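Side-chain contact in penicillin-binding protein 2 (Pbp2) (Helicobacter pylori, PDB 5LP5), which probably cross-links cell-wall peptidoglycan as a penicillin-binding transpeptidase and pairs with the scaffold protein MreC in maintaining cell shape: residues G449-G454 and Q482-G487. Sequence-based numbering, arbitrary orientation.
Sequences GLIATG and QALRVG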
ATOM      1  N   GLY A 449      -4.289  33.592  17.033  1.00 38.66           N
ATOM      2  CA  GLY A 449      -3.584  32.915  18.110  1.00 40.49           C
ATOM      3  C   GLY A 449      -2.427  33.719  18.698  1.00 43.32           C
ATOM      4  O   GLY A 449      -1.946  33.409  19.790  1.00 41.35           O
ATOM      5  N   LEU A 450      -1.950  34.727  17.970  1.00 44.21           N
ATOM      6  CA  LEU A 450      -1.012  35.691  18.541  1.00 46.57           C
ATOM      7  C   LEU A 450      -1.714  36.600  19.556  1.00 50.07           C
ATOM      8  O   LEU A 450      -1.194  36.854  20.651  1.00 58.94           O
ATOM      9  CB  LEU A 450      -0.358  36.537  17.452  1.00 45.24           C
ATOM     10  CG  LEU A 450       0.572  37.664  17.923  1.00 45.38           C
ATOM     11  CD1 LEU A 450       1.720  37.136  18.754  1.00 44.66           C
ATOM     12  CD2 LEU A 450       1.132  38.422  16.732  1.00 46.89           C
ATOM     13  N   ILE A 451      -2.888  37.097  19.193  1.00 49.34           N
ATOM     14  CA  ILE A 451      -3.674  37.943  20.097  1.00 48.94           C
ATOM     15  C   ILE A 451      -3.912  37.178  21.388  1.00 48.03           C
ATOM     16  O   ILE A 451      -3.566  37.635  22.468  1.00 50.33           O
ATOM     17  CB  ILE A 451      -5.037  38.345  19.463  1.00 50.31           C
ATOM     18  CG1 ILE A 451      -4.825  39.239  18.241  1.00 51.38           C
ATOM     19  CG2 ILE A 451      -5.976  39.030  20.461  1.00 48.61           C
ATOM     20  CD1 ILE A 451      -3.963  40.454  18.505  1.00 53.71           C
ATOM     21  N   ALA A 452      -4.487  35.994  21.264  1.00 48.08           N
ATOM     22  CA  ALA A 452      -4.928  35.253  22.431  1.00 48.47           C
ATOM     23  C   ALA A 452      -3.750  34.793  23.282  1.00 46.43           C
ATOM     24  O   ALA A 452      -3.815  34.864  24.494  1.00 49.16           O
ATOM     25  CB  ALA A 452      -5.817  34.095  22.022  1.00 46.92           C
ATOM     26  N   THR A 453      -2.668  34.372  22.649  1.00 46.69           N
ATOM     27  CA  THR A 453      -1.530  33.795  23.372  1.00 51.46           C
ATOM     28  C   THR A 453      -0.468  34.812  23.764  1.00 49.41           C
ATOM     29  O   THR A 453       0.152  34.672  24.807  1.00 47.28           O
ATOM     30  CB  THR A 453      -0.804  32.708  22.533  1.00 58.73           C
ATOM     31  OG1 THR A 453      -1.761  31.840  21.911  1.00 62.76           O
ATOM     32  CG2 THR A 453       0.139  31.873  23.406  1.00 62.72           C
ATOM     33  N   GLY A 454      -0.231  35.812  22.921  1.00 50.05           N
ATOM     34  CA  GLY A 454       0.899  36.727  23.110  1.00 53.16           C
ATOM     35  C   GLY A 454       2.144  36.277  22.364  1.00 55.08           C
ATOM     36  O   GLY A 454       3.166  37.006  22.299  1.00 56.70           O
ATOM     37  N   GLN A 482      -4.473  42.358  26.189  1.00 64.92           N
ATOM     38  CA  GLN A 482      -5.631  41.988  26.996  1.00 64.99           C
ATOM     39  C   GLN A 482      -6.833  42.837  26.613  1.00 63.19           C
ATOM     40  O   GLN A 482      -7.944  42.328  26.428  1.00 58.31           O
ATOM     41  CB  GLN A 482      -5.375  42.094  28.487  1.00 67.85           C
ATOM     42  CG  GLN A 482      -6.481  41.357  29.224  1.00 71.97           C
ATOM     43  CD  GLN A 482      -6.260  41.232  30.698  1.00 77.77           C
ATOM     44  OE1 GLN A 482      -5.369  41.855  31.275  1.00 84.09           O
ATOM     45  NE2 GLN A 482      -7.082  40.413  31.328  1.00 80.74           N
ATOM     46  N   ALA A 483      -6.588  44.137  26.486  1.00 64.75           N
ATOM     47  CA  ALA A 483      -7.603  45.061  26.022  1.00 65.30           C
ATOM     48  C   ALA A 483      -8.286  44.502  24.794  1.00 63.95           C
ATOM     49  O   ALA A 483      -9.518  44.428  24.728  1.00 64.94           O
ATOM     50  CB  ALA A 483      -6.978  46.395  25.693  1.00 68.24           C
ATOM     51  N   LEU A 484      -7.469  44.092  23.830  1.00 63.29           N
ATOM     52  CA  LEU A 484      -7.970  43.544  22.569  1.00 59.95           C
ATOM     53  C   LEU A 484      -8.796  42.274  22.797  1.00 55.79           C
ATOM     54  O   LEU A 484      -9.845  42.092  22.174  1.00 56.56           O
ATOM     55  CB  LEU A 484      -6.813  43.249  21.618  1.00 59.14           C
ATOM     56  CG  LEU A 484      -5.927  44.448  21.265  1.00 61.92           C
ATOM     57  CD1 LEU A 484      -4.711  44.031  20.445  1.00 62.61           C
ATOM     58  CD2 LEU A 484      -6.721  45.517  20.533  1.00 63.63           C
ATOM     59  N   ARG A 485      -8.319  41.409  23.690  1.00 51.33           N
ATOM     60  CA  ARG A 485      -9.029  40.170  24.000  1.00 50.39           C
ATOM     61  C   ARG A 485     -10.397  40.452  24.603  1.00 52.18           C
ATOM     62  O   ARG A 485     -11.395  39.788  24.254  1.00 48.08           O
ATOM     63  CB  ARG A 485      -8.209  39.299  24.943  1.00 49.59           C
ATOM     64  CG  ARG A 485      -6.990  38.694  24.268  1.00 48.74           C
ATOM     65  CD  ARG A 485      -6.352  37.628  25.119  1.00 47.92           C
ATOM     66  NE  ARG A 485      -5.606  38.222  26.220  1.00 47.43           N
ATOM     67  CZ  ARG A 485      -4.289  38.410  26.238  1.00 47.76           C
ATOM     68  NH1 ARG A 485      -3.518  38.067  25.213  1.00 44.81           N
ATOM     69  NH2 ARG A 485      -3.732  38.957  27.308  1.00 53.70           N
ATOM     70  N   VAL A 486     -10.434  41.444  25.497  1.00 52.83           N
ATOM     71  CA  VAL A 486     -11.679  41.841  26.157  1.00 53.24           C
ATOM     72  C   VAL A 486     -12.681  42.300  25.105  1.00 51.00           C
ATOM     73  O   VAL A 486     -13.874  41.991  25.185  1.00 49.65           O
ATOM     74  CB  VAL A 486     -11.457  42.955  27.221  1.00 55.93           C
ATOM     75  CG1 VAL A 486     -12.795  43.446  27.791  1.00 57.16           C
ATOM     76  CG2 VAL A 486     -10.553  42.459  28.355  1.00 55.39           C
ATOM     77  N   GLY A 487     -12.192  43.036  24.118  1.00 50.56           N
ATOM     78  CA  GLY A 487     -13.029  43.426  23.000  1.00 52.76           C
ATOM     79  C   GLY A 487     -13.607  42.205  22.297  1.00 52.80           C
ATOM     80  O   GLY A 487     -14.828  42.113  22.123  1.00 50.75           O
TER
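Arg485 reaches from helix 475-493 to the C-terminal end of helix 441-453 and donates to the carbonyl of Ile451, so this is a helix-to-helix contact in which an arginine side chain hydrogen-bonds to the last turn of its neighbour. Both helices belong to the transpeptidase domain, which has the penicillin-binding, serine beta-lactamase-like fold of an antiparallel sheet flanked by helices. Their short segments run at 111° to each other, with axes 9.2 Å apart at closest approach, and the contact is largely buried.

The polar link is Arg485 NH1 to Ile451 O at 2.8 Å. NH1 lies in the carbonyl plane, and the oxygen sits at the edge of the guanidinium, only slightly out of its plane, although the N-H is bent at 137°. Arg485 NH1 is also 3.3 Å from Ala452 O, which is oblique to the guanidinium. Carbonyls at a helix C-terminus no longer all have an amide donor from a following turn, and the partial negative charge there would favour the arginine's cation. The helix breaks at Gly454, whose positive phi takes the chain out of the last turn.

The arginine bends at chi3 (-75°), carrying NE past the two carbonyls and setting one guanidinium face over Gln482 N, toward its rim, while NH1 returns to Ile451 O. Its aliphatic part runs past Ile451 in the opposite direction, with Arg485 CG 4.0 Å from Ile451 CG2. Beside it is an apolar patch, where Leu484 points toward helix 441-453 and packs on Met315 and Leu319 of helix 314-324 and on Leu359 and Ile363. Phe548 of strand 542-549 touches both Ala452 and Arg485, tying the helix pair to the central sheet. Ile451 and Leu484 cross at roughly a right angle, meeting through their terminal methyls, CD1 to CD1, at 4.1 Å.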